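Long-range contacts in conserved hypothetical secreted protein (Helicobacter pylori, PDB 4RNZ), which is a cell-shape determinant and probably acts as a zinc-dependent metalloendopeptidase of the M23 family on peptidoglycan: residues D32-S36 / P218-D223; T155-A159 / Y169-H173. The contacts are given in a common frame with arbitrary orientation. Residues are numbered along the deposited sequence.

Overall arrangement
From the N terminus, the chain enters contact 1 on helix 30-36, within the Csd3 N-terminal region. It then runs through the rest of the five-stranded sheet and into the sheet that holds strand 87-96 and the hairpin of strands 153-163 and 166-172. Contact 2 (155-159 with 169-173) closes this short loop, with nine residues between its segments. Only after it does the chain reach residues 218-223 of the M23 peptidase region and complete contact 1, so contact 2 is nested inside a loop of 181 residues. One contact thus joins two distant regions through zinc; the other is local to the second domain. Their centres are about 28 Å apart, on opposite sides of the chain's centre.

Contact 1 (D32-S36 / P218-D223); sequences DKELS and PHYGVD. With ZN (zinc ion), chain B.
The zinc site of the M23 peptidase region is closed here by a glutamate from the N-terminal region. His219 and Asp223, spaced as in the family's HxxxD motif, bind through NE2 and OD1, and Glu34 through OE2, each 2.0 Å from ZN; His301 supplies the fourth protein ligand. Glu34 probably takes a coordination position needed by water or substrate, consistent with a latent state. Residues 32-36 are helical (Ser36 N to Asp32 O, 2.9 Å), and Leu35 is nearest His219, CA to CA 7.0 Å. Glu34 adopts m, t; its OE2 lies 3.2 Å from His219 NE2, at the ring edge, because both bind zinc, and OE1 hydrogen-bonds His266. His219 (t) hydrogen-bonds Pro203 O through ND1; Asp223 is m. Between them lies an inverse gamma turn centred on Tyr220 (weak Gly221 N to His219 O hydrogen bond, 3.2 Å). One residue on, away from the metal, Leu35 (chi1 -133°) sets CD1 against Pro218 O (3.2 Å) and in apolar contact with Pro218 CB (4.4 Å) and Tyr220 CD2 (4.0 Å). Leu35 also touches Phe81 of strand 76-83, Pro218 and Tyr220 reach Leu66 of strand 66-73, and Asp223 lies in strand 222-225, which pairs with strands 199-202 and 299-306.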
loop_
_atom_site.group_PDB
_atom_site.type_symbol
_atom_site.label_atom_id
_atom_site.label_comp_id
_atom_site.label_asym_id
_atom_site.label_seq_id
_atom_site.Cartn_x
_atom_site.Cartn_y
_atom_site.Cartn_z
ATOM N N ASP A 32 -12.555 -5.726 -14.963
ATOM C CA ASP A 32 -13.166 -4.612 -14.224
ATOM C C ASP A 32 -13.849 -5.063 -12.914
ATOM O O ASP A 32 -13.810 -4.348 -11.913
ATOM C CB ASP A 32 -14.123 -3.841 -15.120
ATOM C CG ASP A 32 -13.403 -2.907 -16.083
ATOM O OD1 ASP A 32 -12.189 -2.669 -15.914
ATOM O OD2 ASP A 32 -14.064 -2.405 -17.017
ATOM N N LYS A 33 -14.461 -6.245 -12.897
ATOM C CA LYS A 33 -14.979 -6.785 -11.643
ATOM C C LYS A 33 -13.881 -6.984 -10.597
ATOM O O LYS A 33 -14.066 -6.626 -9.444
ATOM C CB LYS A 33 -15.706 -8.101 -11.882
ATOM C CG LYS A 33 -17.037 -7.890 -12.571
ATOM C CD LYS A 33 -17.772 -9.203 -12.778
ATOM C CE LYS A 33 -19.260 -8.986 -12.972
ATOM N NZ LYS A 33 -19.722 -9.689 -14.192
ATOM N N GLU A 34 -12.743 -7.547 -10.999
ATOM C CA GLU A 34 -11.621 -7.712 -10.067
ATOM C C GLU A 34 -11.217 -6.339 -9.494
ATOM O O GLU A 34 -11.004 -6.175 -8.298
ATOM C CB GLU A 34 -10.409 -8.346 -10.753
ATOM C CG GLU A 34 -10.490 -9.852 -10.957
ATOM C CD GLU A 34 -9.115 -10.498 -11.209
ATOM O OE1 GLU A 34 -8.989 -11.714 -10.982
ATOM O OE2 GLU A 34 -8.160 -9.804 -11.629
ATOM N N LEU A 35 -11.153 -5.356 -10.371
ATOM C CA LEU A 35 -10.781 -3.990 -10.003
ATOM C C LEU A 35 -11.754 -3.453 -8.928
ATOM O O LEU A 35 -11.336 -2.919 -7.879
ATOM C CB LEU A 35 -10.782 -3.136 -11.278
ATOM C CG LEU A 35 -9.675 -2.179 -11.670
ATOM C CD1 LEU A 35 -8.277 -2.733 -11.433
ATOM C CD2 LEU A 35 -9.873 -1.793 -13.130
ATOM N N SER A 36 -13.048 -3.680 -9.160
ATOM C CA SER A 36 -14.094 -3.239 -8.262
ATOM C C SER A 36 -14.107 -3.920 -6.914
ATOM O O SER A 36 -14.696 -3.402 -5.992
ATOM C CB SER A 36 -15.463 -3.434 -8.919
ATOM O OG SER A 36 -15.876 -4.794 -8.862
ATOM N N PRO A 218 -5.374 -1.224 -15.914
ATOM C CA PRO A 218 -4.784 -1.450 -14.579
ATOM C C PRO A 218 -5.159 -2.802 -14.000
ATOM O O PRO A 218 -6.336 -3.132 -13.952
ATOM C CB PRO A 218 -5.383 -0.337 -13.715
ATOM C CG PRO A 218 -6.110 0.557 -14.644
ATOM C CD PRO A 218 -6.467 -0.248 -15.850
ATOM N N HIS A 219 -4.174 -3.563 -13.540
ATOM C CA HIS A 219 -4.432 -4.876 -12.919
ATOM C C HIS A 219 -3.587 -5.020 -11.661
ATOM O O HIS A 219 -2.363 -5.058 -11.738
ATOM C CB HIS A 219 -4.137 -5.995 -13.914
ATOM C CG HIS A 219 -4.381 -7.377 -13.380
ATOM N ND1 HIS A 219 -3.432 -8.374 -13.446
ATOM C CD2 HIS A 219 -5.452 -7.919 -12.757
ATOM C CE1 HIS A 219 -3.918 -9.479 -12.911
ATOM N NE2 HIS A 219 -5.146 -9.232 -12.498
ATOM N N TYR A 220 -4.247 -5.065 -10.502
ATOM C CA TYR A 220 -3.555 -4.935 -9.231
ATOM C C TYR A 220 -3.193 -6.302 -8.602
ATOM O O TYR A 220 -3.338 -6.507 -7.403
ATOM C CB TYR A 220 -4.366 -4.065 -8.277
ATOM C CG TYR A 220 -4.464 -2.595 -8.682
ATOM C CD1 TYR A 220 -3.380 -1.926 -9.233
ATOM C CD2 TYR A 220 -5.646 -1.875 -8.486
ATOM C CE1 TYR A 220 -3.470 -0.579 -9.591
ATOM C CE2 TYR A 220 -5.747 -0.530 -8.847
ATOM C CZ TYR A 220 -4.654 0.108 -9.397
ATOM O OH TYR A 220 -4.722 1.436 -9.747
ATOM N N GLY A 221 -2.677 -7.200 -9.429
ATOM C CA GLY A 221 -2.228 -8.517 -8.987
ATOM C C GLY A 221 -1.656 -9.234 -10.188
ATOM O O GLY A 221 -1.440 -8.638 -11.222
ATOM N N VAL A 222 -1.365 -10.512 -10.017
ATOM C CA VAL A 222 -0.887 -11.366 -11.102
ATOM C C VAL A 222 -1.938 -12.445 -11.240
ATOM O O VAL A 222 -2.352 -13.031 -10.246
ATOM C CB VAL A 222 0.460 -12.028 -10.765
ATOM C CG1 VAL A 222 0.884 -12.977 -11.886
ATOM C CG2 VAL A 222 1.516 -10.978 -10.522
ATOM N N ASP A 223 -2.384 -12.680 -12.466
ATOM C CA ASP A 223 -3.297 -13.781 -12.760
ATOM C C ASP A 223 -2.472 -14.961 -13.236
ATOM O O ASP A 223 -1.753 -14.877 -14.236
ATOM C CB ASP A 223 -4.332 -13.382 -13.814
ATOM C CG ASP A 223 -5.363 -12.419 -13.274
ATOM O OD1 ASP A 223 -5.434 -12.237 -12.046
ATOM O OD2 ASP A 223 -6.112 -11.834 -14.068
HETATM ZN ZN ZN B . -6.304 -10.534 -11.560
#

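Contact 2 (T155-A159 / Y169-H173); sequences TIKMA and YLFSH
The two strands of a hairpin pair antiparallel from Met158 onward, just after the chain turns a corner at Lys157. Met158 and Phe171 form a non-hydrogen-bonded pair, CA to CA 4.4 Å; Ala159 and Leu170 form the hydrogen-bonded pair, CA to CA 5.3 Å, with Ala159 N to Leu170 O at 2.8 Å and Leu170 N to Ala159 O at 2.9 Å. Ser172 N donates a hydrogen bond to Lys157 O (3.0 Å), and Ser172 OG, placed by chi1 p, a weak one (3.4 Å). Lys157 is the irregular residue: its phi/psi of -88/-40 leaves the extended region, and its side chain, m at all four angles, curls back until CE lies 3.1 Å from Ser172 OG. On one face, Met158 (t, t, p) brings SD to 3.6 Å from Phe171 CE2, and Phe171 is m. This Met-aromatic contact is oblique, SD standing 4.7 Å from the ring centroid and 56° off its normal. SD also lies at the edge of the Tyr169 ring, 4.4 Å from CD1. On the other face, Leu170 (p, p) places CD1 4.1 Å from Ala159 CB and 4.3 Å from Ile156 CG2. Helix 112-121 covers the face of Ile156 (m, t), Ala159 and Leu170, while helix 326-348 lies against Met158 and Tyr169. Lys157 and Met158 both face Val140 of strand 136-146, a classic beta bulge on the other side of the strand from the hairpin partner; the contact itself is a beta hairpin in the antiparallel sheet of the Csd3 second domain.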
loop_
_atom_site.group_PDB
_atom_site.type_symbol
_atom_site.label_atom_id
_atom_site.label_comp_id
_atom_site.label_asym_id
_atom_site.label_seq_id
_atom_site.Cartn_x
_atom_site.Cartn_y
_atom_site.Cartn_z
ATOM N N THR A 155 4.134 8.093 2.399
ATOM C CA THR A 155 5.212 7.407 1.765
ATOM C C THR A 155 6.521 7.936 2.357
ATOM O O THR A 155 6.782 9.164 2.308
ATOM C CB THR A 155 5.166 7.622 0.238
ATOM O OG1 THR A 155 3.930 7.113 -0.266
ATOM C CG2 THR A 155 6.288 6.904 -0.459
ATOM N N ILE A 156 7.333 7.030 2.916
ATOM C CA ILE A 156 8.659 7.402 3.409
ATOM C C ILE A 156 9.644 7.463 2.271
ATOM O O ILE A 156 9.854 6.469 1.586
ATOM C CB ILE A 156 9.165 6.392 4.457
ATOM C CG1 ILE A 156 8.307 6.507 5.717
ATOM C CG2 ILE A 156 10.646 6.616 4.745
ATOM C CD1 ILE A 156 8.549 5.394 6.721
ATOM N N LYS A 157 10.233 8.631 2.045
ATOM C CA LYS A 157 11.248 8.790 1.011
ATOM C C LYS A 157 12.646 8.488 1.539
ATOM O O LYS A 157 13.466 7.917 0.838
ATOM C CB LYS A 157 11.235 10.220 0.445
ATOM C CG LYS A 157 9.879 10.713 -0.049
ATOM C CD LYS A 157 9.158 9.715 -0.951
ATOM C CE LYS A 157 9.951 9.342 -2.193
ATOM N NZ LYS A 157 10.295 10.521 -3.039
ATOM N N MET A 158 12.904 8.930 2.765
ATOM C CA MET A 158 14.161 8.662 3.461
ATOM C C MET A 158 13.908 8.559 4.962
ATOM O O MET A 158 13.069 9.278 5.536
ATOM C CB MET A 158 15.169 9.768 3.200
ATOM C CG MET A 158 16.493 9.548 3.927
ATOM S SD MET A 158 17.645 10.915 3.741
ATOM C CE MET A 158 16.920 12.149 4.783
ATOM N N ALA A 159 14.620 7.641 5.603
ATOM C CA ALA A 159 14.654 7.626 7.047
ATOM C C ALA A 159 16.070 7.391 7.535
ATOM O O ALA A 159 16.905 6.862 6.815
ATOM C CB ALA A 159 13.703 6.588 7.607
ATOM N N TYR A 169 20.523 4.500 7.394
ATOM C CA TYR A 169 19.656 5.134 6.418
ATOM C C TYR A 169 18.841 4.133 5.642
ATOM O O TYR A 169 19.305 3.024 5.335
ATOM C CB TYR A 169 20.497 5.886 5.421
ATOM C CG TYR A 169 21.150 7.126 5.954
ATOM C CD1 TYR A 169 20.499 8.341 5.895
ATOM C CD2 TYR A 169 22.432 7.097 6.479
ATOM C CE1 TYR A 169 21.100 9.500 6.333
ATOM C CE2 TYR A 169 23.038 8.261 6.928
ATOM C CZ TYR A 169 22.361 9.456 6.854
ATOM O OH TYR A 169 22.926 10.631 7.300
ATOM N N LEU A 170 17.642 4.546 5.259
ATOM C CA LEU A 170 16.979 3.864 4.188
ATOM C C LEU A 170 16.226 4.843 3.303
ATOM O O LEU A 170 15.872 5.943 3.732
ATOM C CB LEU A 170 16.082 2.757 4.705
ATOM C CG LEU A 170 14.961 3.108 5.657
ATOM C CD1 LEU A 170 13.691 3.522 4.918
ATOM C CD2 LEU A 170 14.684 1.871 6.501
ATOM N N PHE A 171 16.029 4.424 2.065
ATOM C CA PHE A 171 15.504 5.281 1.021
ATOM C C PHE A 171 14.511 4.476 0.213
ATOM O O PHE A 171 14.735 3.291 -0.031
ATOM C CB PHE A 171 16.613 5.697 0.067
ATOM C CG PHE A 171 17.749 6.421 0.714
ATOM C CD1 PHE A 171 18.824 5.723 1.242
ATOM C CD2 PHE A 171 17.764 7.807 0.763
ATOM C CE1 PHE A 171 19.887 6.392 1.839
ATOM C CE2 PHE A 171 18.829 8.479 1.342
ATOM C CZ PHE A 171 19.884 7.773 1.885
ATOM N N SER A 172 13.435 5.125 -0.195
ATOM C CA SER A 172 12.489 4.544 -1.100
ATOM C C SER A 172 13.014 4.703 -2.496
ATOM O O SER A 172 13.934 5.490 -2.754
ATOM C CB SER A 172 11.164 5.289 -1.034
ATOM O OG SER A 172 11.350 6.627 -1.509
ATOM N N HIS A 173 12.412 3.937 -3.390
ATOM C CA HIS A 173 12.647 4.034 -4.814
ATOM C C HIS A 173 11.272 4.031 -5.477
ATOM O O HIS A 173 10.275 3.594 -4.877
ATOM C CB HIS A 173 13.478 2.844 -5.280
ATOM C CG HIS A 173 14.002 2.986 -6.674
ATOM N ND1 HIS A 173 13.458 2.314 -7.747
ATOM C CD2 HIS A 173 15.021 3.724 -7.175
ATOM C CE1 HIS A 173 14.118 2.630 -8.846
ATOM N NE2 HIS A 173 15.078 3.477 -8.523
#